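Local coordinates for protein histidine kinase (Methanosarcina mazei, PDB 3LI9) that forms the extracellular sensor domain of a membrane-bound kinase that probably transfers phosphate from ATP to a protein histidine, at residues S181-R184 / Y190-M193; E16-M21 / R184-G189; R41-T46 / S60-I65. All blocks are in the same frame, centred on the assembly; numbering follows the deposited sequence.

Contact 1 (S181-R184 / Y190-M193); sequences SSIR and YAFM
The carbonyl oxygen Ile183 O, which lies 3.6 Å from Tyr190 CA, is approached by a water and receives a weak bond from Arg184 NH2 at 3.4 Å. Water 2 lies 2.6 Å from Ile183 O and probably donates to it. The same water accepts from Ala191 N at 2.9 Å, so it would bridge loop and strand. The setting is the second sheet of a PDC-type Cache sensor domain: strand 190-194 is an outermost strand of a four-stranded antiparallel sheet, and the chain after helix 174-180 runs beside it. Tyr190 and Phe192 spend their backbone bonds inward, on Val266 and Val264. Water 1 supplies the second link to the loop, donating to Ser181 OG and, at 2.8 Å, to Ala191 O. Two waters thus take up the loop-side polar backbone atoms of Ala191 on this outermost strand.

The apolar part of the direct contact is one isoleucine on one alanine. Ile183 has CG2 anti to its backbone N (chi1 -67° for CG1), and this branch meets Ala191 CB at 3.9 Å, with Ile183 CB also against the same methyl. Both residues are buried, and Phe263 of strand 261-268 touches each, so the pair continues into the sheet core; Tyr25 of helix 13-48 packs on Ile183.

Arg184 starts away from the strand but returns through a bend at chi2 (-53°), which carries NH2 to Tyr190 CB at 3.9 Å. Its guanidinium plane stands 78° from the Tyr190 ring, and the approach is oblique, with no stacking. The Tyr190 ring itself runs on along its own strand, setting CE1 in the plane of the Phe192 ring, at its edge, 3.9 Å from Phe192 CD2.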
# COMPACT_ATOMS: atom_id res chain seq x y z
N SER A 181 10.93 -2.69 12.82
CA SER A 181 12.28 -3.11 13.13
C SER A 181 12.74 -2.80 14.53
O SER A 181 13.83 -3.27 14.91
CB SER A 181 13.27 -2.59 12.10
OG SER A 181 13.08 -3.35 10.88
N SER A 182 11.95 -2.07 15.29
CA SER A 182 12.26 -1.80 16.70
C SER A 182 11.53 -2.74 17.66
O SER A 182 11.70 -2.67 18.87
CB SER A 182 11.84 -0.39 17.08
OG SER A 182 10.39 -0.34 17.13
N ILE A 183 10.64 -3.57 17.13
CA ILE A 183 9.86 -4.49 18.00
C ILE A 183 10.74 -5.62 18.44
O ILE A 183 11.45 -6.25 17.63
CB ILE A 183 8.62 -5.00 17.26
CG1 ILE A 183 7.66 -3.82 17.03
CG2 ILE A 183 7.89 -6.14 18.08
CD1 ILE A 183 6.57 -4.13 15.98
N ARG A 184 10.76 -5.83 19.77
CA ARG A 184 11.55 -6.94 20.31
C ARG A 184 10.69 -7.75 21.23
O ARG A 184 9.89 -7.20 22.00
CB ARG A 184 12.76 -6.40 21.05
CG ARG A 184 13.75 -5.75 20.11
CD ARG A 184 14.22 -6.67 18.89
NE ARG A 184 15.24 -5.87 18.25
CZ ARG A 184 15.28 -5.47 16.98
NH1 ARG A 184 16.29 -4.67 16.64
NH2 ARG A 184 14.42 -5.90 16.06
N TYR A 190 11.79 -10.89 17.04
CA TYR A 190 11.70 -9.61 16.28
C TYR A 190 10.47 -9.73 15.39
O TYR A 190 9.69 -10.69 15.50
CB TYR A 190 12.95 -9.42 15.44
CG TYR A 190 13.21 -10.52 14.40
CD1 TYR A 190 12.82 -10.39 13.06
CD2 TYR A 190 13.93 -11.73 14.75
CE1 TYR A 190 13.08 -11.37 12.11
CE2 TYR A 190 14.17 -12.73 13.78
CZ TYR A 190 13.75 -12.53 12.49
OH TYR A 190 13.99 -13.49 11.54
N ALA A 191 10.26 -8.72 14.52
CA ALA A 191 8.99 -8.68 13.79
C ALA A 191 9.31 -8.06 12.45
O ALA A 191 10.30 -7.31 12.31
CB ALA A 191 8.04 -7.71 14.52
N PHE A 192 8.48 -8.35 11.47
CA PHE A 192 8.56 -7.60 10.17
C PHE A 192 7.18 -7.64 9.48
O PHE A 192 6.32 -8.40 9.87
CB PHE A 192 9.64 -8.20 9.22
CG PHE A 192 9.44 -9.64 8.90
CD1 PHE A 192 8.59 -10.06 7.85
CD2 PHE A 192 10.14 -10.59 9.61
CE1 PHE A 192 8.43 -11.49 7.55
CE2 PHE A 192 9.98 -11.96 9.30
CZ PHE A 192 9.15 -12.39 8.31
N MSE A 193 6.95 -6.79 8.50
CA MSE A 193 5.67 -6.80 7.79
C MSE A 193 5.92 -7.26 6.38
O MSE A 193 7.00 -6.99 5.82
CB MSE A 193 5.04 -5.38 7.74
CG MSE A 193 4.52 -5.01 9.02
SE MSE A 193 2.51 -5.21 8.88
CE MSE A 193 2.57 -3.56 8.06
O HOH W 1 11.13 -5.39 10.45
O HOH W 2 11.75 -6.24 15.03

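Contact 2 (E16-M21 / R184-G189); sequences EKSIEM and RTFDTG
Helix 16-21 and the turn 184-189 stand well apart as backbones, the nearest CA atoms, those of Ser18 and Thr185, being 9.0 Å from each other, so side chains and one water must span the gap. The helix keeps its regular i to i+4 bonding, as in Met21 N to Lys17 O. The opposing segment folds back on itself: Thr185 N donates to Gly189 O at 3.2 Å, and Gly189 N returns a weak bond to Thr185 O. This hairpin-like turn leads into edge strand 190-194 of the second PDC sheet, while the helix belongs to the long N-terminal helix 13-48 of the Cache sensor domain.

Thr185 points at the helix; the Phe186 ring reaches it with its far end. Thr185 OG1 is anti to its own backbone N (chi1 -172°), a setting that carries the hydroxyl across the gap, where it lies 3.8 Å from SE of Met21, a selenomethionine in this crystal; that selenium is brought round by a bend at chi3 (-87°) of an otherwise extended chain. Met21 and Thr185 lie alongside, their chains running in contrary senses. Water 3 sits between the hydroxyls, 2.8 Å from Ser18 OG and 3.1 Å from Thr185 OG1, and is hydrogen-bonded to both. Ser18 OG has a further, weak bond to Ala14 O one turn back.

Met272 of the C-terminal helix 269-272 touches both the Phe186 ring and Ser18. Glu271 of the same helix hydrogen-bonds to Asp187 N and Thr188 OG1. Lys17 CE approaches the ring obliquely, 4.5 Å from Phe186 CZ, whereas Ser18 OG lies in the ring plane, 4.0 Å from Phe186 CE2.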
# COMPACT_ATOMS: atom_id res chain seq x y z
N GLU A 16 -0.34 -18.36 22.78
CA GLU A 16 -1.53 -17.54 22.69
C GLU A 16 -1.20 -16.07 22.91
O GLU A 16 -1.79 -15.19 22.26
CB GLU A 16 -2.57 -18.02 23.71
CG GLU A 16 -3.44 -19.12 23.14
CD GLU A 16 -4.29 -19.83 24.19
OE1 GLU A 16 -4.13 -19.50 25.40
OE2 GLU A 16 -5.12 -20.69 23.79
N LYS A 17 -0.26 -15.78 23.78
CA LYS A 17 0.09 -14.42 23.94
C LYS A 17 0.73 -13.88 22.66
O LYS A 17 0.61 -12.67 22.38
CB LYS A 17 1.05 -14.24 25.11
CG LYS A 17 1.84 -12.94 25.10
CD LYS A 17 2.99 -13.09 26.10
CE LYS A 17 4.15 -12.17 25.82
NZ LYS A 17 3.97 -10.81 26.46
N SER A 18 1.48 -14.75 21.96
CA SER A 18 2.25 -14.27 20.81
C SER A 18 1.26 -14.03 19.65
O SER A 18 1.47 -13.06 18.87
CB SER A 18 3.42 -15.25 20.40
OG SER A 18 4.41 -15.17 21.38
N ILE A 19 0.25 -14.90 19.53
CA ILE A 19 -0.78 -14.81 18.47
C ILE A 19 -1.47 -13.45 18.72
O ILE A 19 -1.67 -12.67 17.80
CB ILE A 19 -1.80 -15.96 18.60
CG1 ILE A 19 -1.11 -17.25 18.14
CG2 ILE A 19 -2.96 -15.71 17.76
CD1 ILE A 19 -2.08 -18.54 18.34
N GLU A 20 -1.81 -13.15 19.97
CA GLU A 20 -2.57 -11.89 20.27
C GLU A 20 -1.68 -10.69 20.03
O GLU A 20 -2.16 -9.68 19.56
CB GLU A 20 -3.02 -11.83 21.72
CG GLU A 20 -4.06 -12.85 21.99
CD GLU A 20 -5.36 -12.56 21.30
OE1 GLU A 20 -5.70 -11.40 20.93
OE2 GLU A 20 -6.11 -13.48 21.17
N MSE A 21 -0.39 -10.80 20.36
CA MSE A 21 0.54 -9.71 20.07
C MSE A 21 0.65 -9.40 18.56
O MSE A 21 0.66 -8.24 18.13
CB MSE A 21 1.98 -10.02 20.57
CG MSE A 21 2.81 -8.79 20.40
SE MSE A 21 4.59 -9.26 21.23
CE MSE A 21 4.20 -8.79 23.01
N ARG A 184 10.76 -5.83 19.77
CA ARG A 184 11.55 -6.94 20.31
C ARG A 184 10.69 -7.75 21.23
O ARG A 184 9.89 -7.20 22.00
CB ARG A 184 12.76 -6.40 21.05
CG ARG A 184 13.75 -5.75 20.11
CD ARG A 184 14.22 -6.67 18.89
NE ARG A 184 15.24 -5.87 18.25
CZ ARG A 184 15.28 -5.47 16.98
NH1 ARG A 184 16.29 -4.67 16.64
NH2 ARG A 184 14.42 -5.90 16.06
N THR A 185 10.80 -9.06 21.17
CA THR A 185 10.00 -9.86 22.07
C THR A 185 10.89 -10.99 22.65
O THR A 185 11.72 -11.53 21.96
CB THR A 185 8.76 -10.44 21.29
OG1 THR A 185 7.84 -11.09 22.17
CG2 THR A 185 9.24 -11.42 20.23
N PHE A 186 10.66 -11.38 23.90
CA PHE A 186 11.62 -12.28 24.55
C PHE A 186 13.08 -11.77 24.47
O PHE A 186 13.33 -10.60 24.69
CB PHE A 186 11.42 -13.72 24.02
CG PHE A 186 10.02 -14.21 24.21
CD1 PHE A 186 9.59 -14.65 25.45
CD2 PHE A 186 9.10 -14.17 23.18
CE1 PHE A 186 8.29 -15.09 25.63
CE2 PHE A 186 7.79 -14.58 23.38
CZ PHE A 186 7.38 -15.03 24.59
N ASP A 187 14.04 -12.62 24.16
CA ASP A 187 15.40 -12.17 24.11
C ASP A 187 15.87 -11.72 22.73
O ASP A 187 16.56 -10.73 22.62
CB ASP A 187 16.35 -13.28 24.60
CG ASP A 187 16.05 -13.70 26.04
OD1 ASP A 187 15.74 -12.82 26.87
OD2 ASP A 187 16.12 -14.92 26.34
N THR A 188 15.56 -12.49 21.70
CA THR A 188 16.03 -12.17 20.37
C THR A 188 14.86 -12.19 19.36
O THR A 188 15.09 -12.26 18.16
CB THR A 188 17.09 -13.17 19.88
OG1 THR A 188 16.53 -14.48 19.88
CG2 THR A 188 18.41 -13.15 20.76
N GLY A 189 13.64 -12.20 19.85
CA GLY A 189 12.47 -12.23 18.95
C GLY A 189 12.35 -10.89 18.24
O GLY A 189 12.74 -9.85 18.78
O HOH W 3 5.12 -12.55 22.19

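Contact 3 (R41-T46 / S60-I65); sequences RTLACT and SIIKRI
Leu43 points its side chain at helix 60-65 with CG trans to the backbone N (chi1 179°), and chi2 of 59° then spreads the two methyls over different isoleucines. CD1 meets two of them, Ile65 CD1 at 3.9 Å and Ile61 CG2 at 4.1 Å. CD2 goes to the third, 3.9 Å from Ile62 CG2. Each partner offers a different branch: Ile65 reaches out with its long arm, while Ile61 uses the methyl trans to its backbone N. Ile62 is the exception in rotamer, its CG1 lying between the backbone N and the carbonyl carbon; the end of that arm therefore leads away from Leu43, and only CG2 remains for the contact.

The helices run nearly antiparallel, at 163° between their N-to-C directions, but their axes come no closer than 12.2 Å. At that spacing the backbones do not touch, and a single leucine carries the apolar contact. Both helices lie on the antiparallel sheet of the first PDC subdomain of this Cache sensor: Leu43 and Ile62 each rest on Val75 and Leu77 of strand 74-79, and Leu43 also reaches Ala167 of strand 162-172. Ile61 and Ile65 are only partly buried.

One turn after Thr42, the Thr46 side chain bonds back to its carbonyl. Thr42 O accepts Thr46 N at 3.0 Å and Thr46 OG1 at 2.9 Å, the two donors arriving from opposite faces of the carbonyl plane.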
# COMPACT_ATOMS: atom_id res chain seq x y z
N ARG A 41 -11.03 7.33 -1.21
CA ARG A 41 -12.44 7.05 -1.46
C ARG A 41 -13.30 8.29 -1.31
O ARG A 41 -14.22 8.48 -2.12
CB ARG A 41 -12.90 5.97 -0.52
CG ARG A 41 -14.23 5.39 -1.04
CD ARG A 41 -14.44 3.93 -0.48
NE ARG A 41 -15.66 3.37 -1.06
CZ ARG A 41 -16.87 3.51 -0.54
NH1 ARG A 41 -17.03 4.21 0.58
NH2 ARG A 41 -17.95 2.99 -1.15
N THR A 42 -13.00 9.13 -0.31
CA THR A 42 -13.81 10.32 -0.10
C THR A 42 -13.58 11.32 -1.26
O THR A 42 -14.53 11.92 -1.77
CB THR A 42 -13.47 10.96 1.20
OG1 THR A 42 -13.86 10.02 2.21
CG2 THR A 42 -14.39 12.21 1.43
N LEU A 43 -12.32 11.40 -1.70
CA LEU A 43 -12.02 12.24 -2.92
C LEU A 43 -12.76 11.70 -4.15
O LEU A 43 -13.33 12.50 -4.94
CB LEU A 43 -10.51 12.26 -3.18
CG LEU A 43 -10.04 13.06 -4.41
CD1 LEU A 43 -10.48 14.50 -4.29
CD2 LEU A 43 -8.42 12.97 -4.41
N ALA A 44 -12.83 10.38 -4.31
CA ALA A 44 -13.57 9.79 -5.44
C ALA A 44 -15.07 10.12 -5.37
O ALA A 44 -15.64 10.55 -6.42
CB ALA A 44 -13.34 8.25 -5.56
N CYS A 45 -15.66 10.07 -4.16
CA CYS A 45 -17.15 10.41 -3.97
C CYS A 45 -17.37 11.86 -4.41
O CYS A 45 -18.35 12.18 -5.08
CB CYS A 45 -17.56 10.30 -2.50
SG CYS A 45 -17.67 8.67 -1.92
N THR A 46 -16.49 12.73 -3.93
CA THR A 46 -16.61 14.14 -4.19
C THR A 46 -16.50 14.37 -5.70
O THR A 46 -17.33 15.10 -6.26
CB THR A 46 -15.53 14.89 -3.48
OG1 THR A 46 -15.68 14.58 -2.07
CG2 THR A 46 -15.65 16.38 -3.72
N SER A 60 -6.28 22.38 -7.05
CA SER A 60 -6.10 22.98 -5.74
C SER A 60 -6.56 22.02 -4.62
O SER A 60 -5.98 22.00 -3.50
CB SER A 60 -6.93 24.24 -5.64
OG SER A 60 -6.21 25.21 -6.39
N ILE A 61 -7.65 21.31 -4.89
CA ILE A 61 -8.21 20.36 -3.90
C ILE A 61 -7.18 19.24 -3.62
O ILE A 61 -6.88 18.93 -2.43
CB ILE A 61 -9.54 19.78 -4.41
CG1 ILE A 61 -10.66 20.88 -4.29
CG2 ILE A 61 -9.90 18.45 -3.60
CD1 ILE A 61 -11.96 20.58 -5.14
N ILE A 62 -6.61 18.63 -4.67
CA ILE A 62 -5.70 17.50 -4.38
C ILE A 62 -4.42 18.02 -3.75
O ILE A 62 -3.81 17.30 -2.95
CB ILE A 62 -5.36 16.63 -5.61
CG1 ILE A 62 -4.75 17.45 -6.76
CG2 ILE A 62 -6.67 15.99 -6.10
CD1 ILE A 62 -4.29 16.56 -8.06
N LYS A 63 -4.01 19.25 -4.08
CA LYS A 63 -2.82 19.85 -3.43
C LYS A 63 -3.05 20.10 -1.96
O LYS A 63 -2.16 19.82 -1.13
CB LYS A 63 -2.46 21.17 -4.11
CG LYS A 63 -1.14 21.77 -3.59
CD LYS A 63 -0.66 23.01 -4.38
CE LYS A 63 -0.42 22.64 -5.81
NZ LYS A 63 -0.24 23.90 -6.61
N ARG A 64 -4.27 20.55 -1.63
CA ARG A 64 -4.62 20.76 -0.20
C ARG A 64 -4.61 19.42 0.55
O ARG A 64 -4.10 19.32 1.68
CB ARG A 64 -5.95 21.53 -0.07
CG ARG A 64 -6.36 21.79 1.38
CD ARG A 64 -5.31 22.77 1.97
NE ARG A 64 -5.77 23.28 3.32
CZ ARG A 64 -6.58 24.35 3.44
NH1 ARG A 64 -7.00 24.98 2.40
NH2 ARG A 64 -6.89 24.79 4.66
N ILE A 65 -5.20 18.38 -0.06
CA ILE A 65 -5.26 17.09 0.64
C ILE A 65 -3.81 16.60 0.84
O ILE A 65 -3.48 16.02 1.87
CB ILE A 65 -6.08 16.10 -0.23
CG1 ILE A 65 -7.56 16.50 -0.21
CG2 ILE A 65 -5.91 14.62 0.32
CD1 ILE A 65 -8.42 15.67 -1.16

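In the fold
From the N terminus, helix 13-48 contributes first to contact 2 near its start and then, further along, to contact 3. Contact 3 closes early, across the short connection to helix 55-67, and is nested within the long loop that contact 2 closes when the chain returns at residues 184-189. Contact 1 opens at Ser181 and ends on strand 190-194, so it overlaps contact 2 in sequence and shares Arg184 with it; their centres are about 10 Å apart. Contact 3 lies about 40 Å from contact 2, centre to centre. The long helix thus spans both sheets, with contact 3 at the sheet that includes strand 74-79 and contacts 1 and 2 at the sheet of strand 190-194.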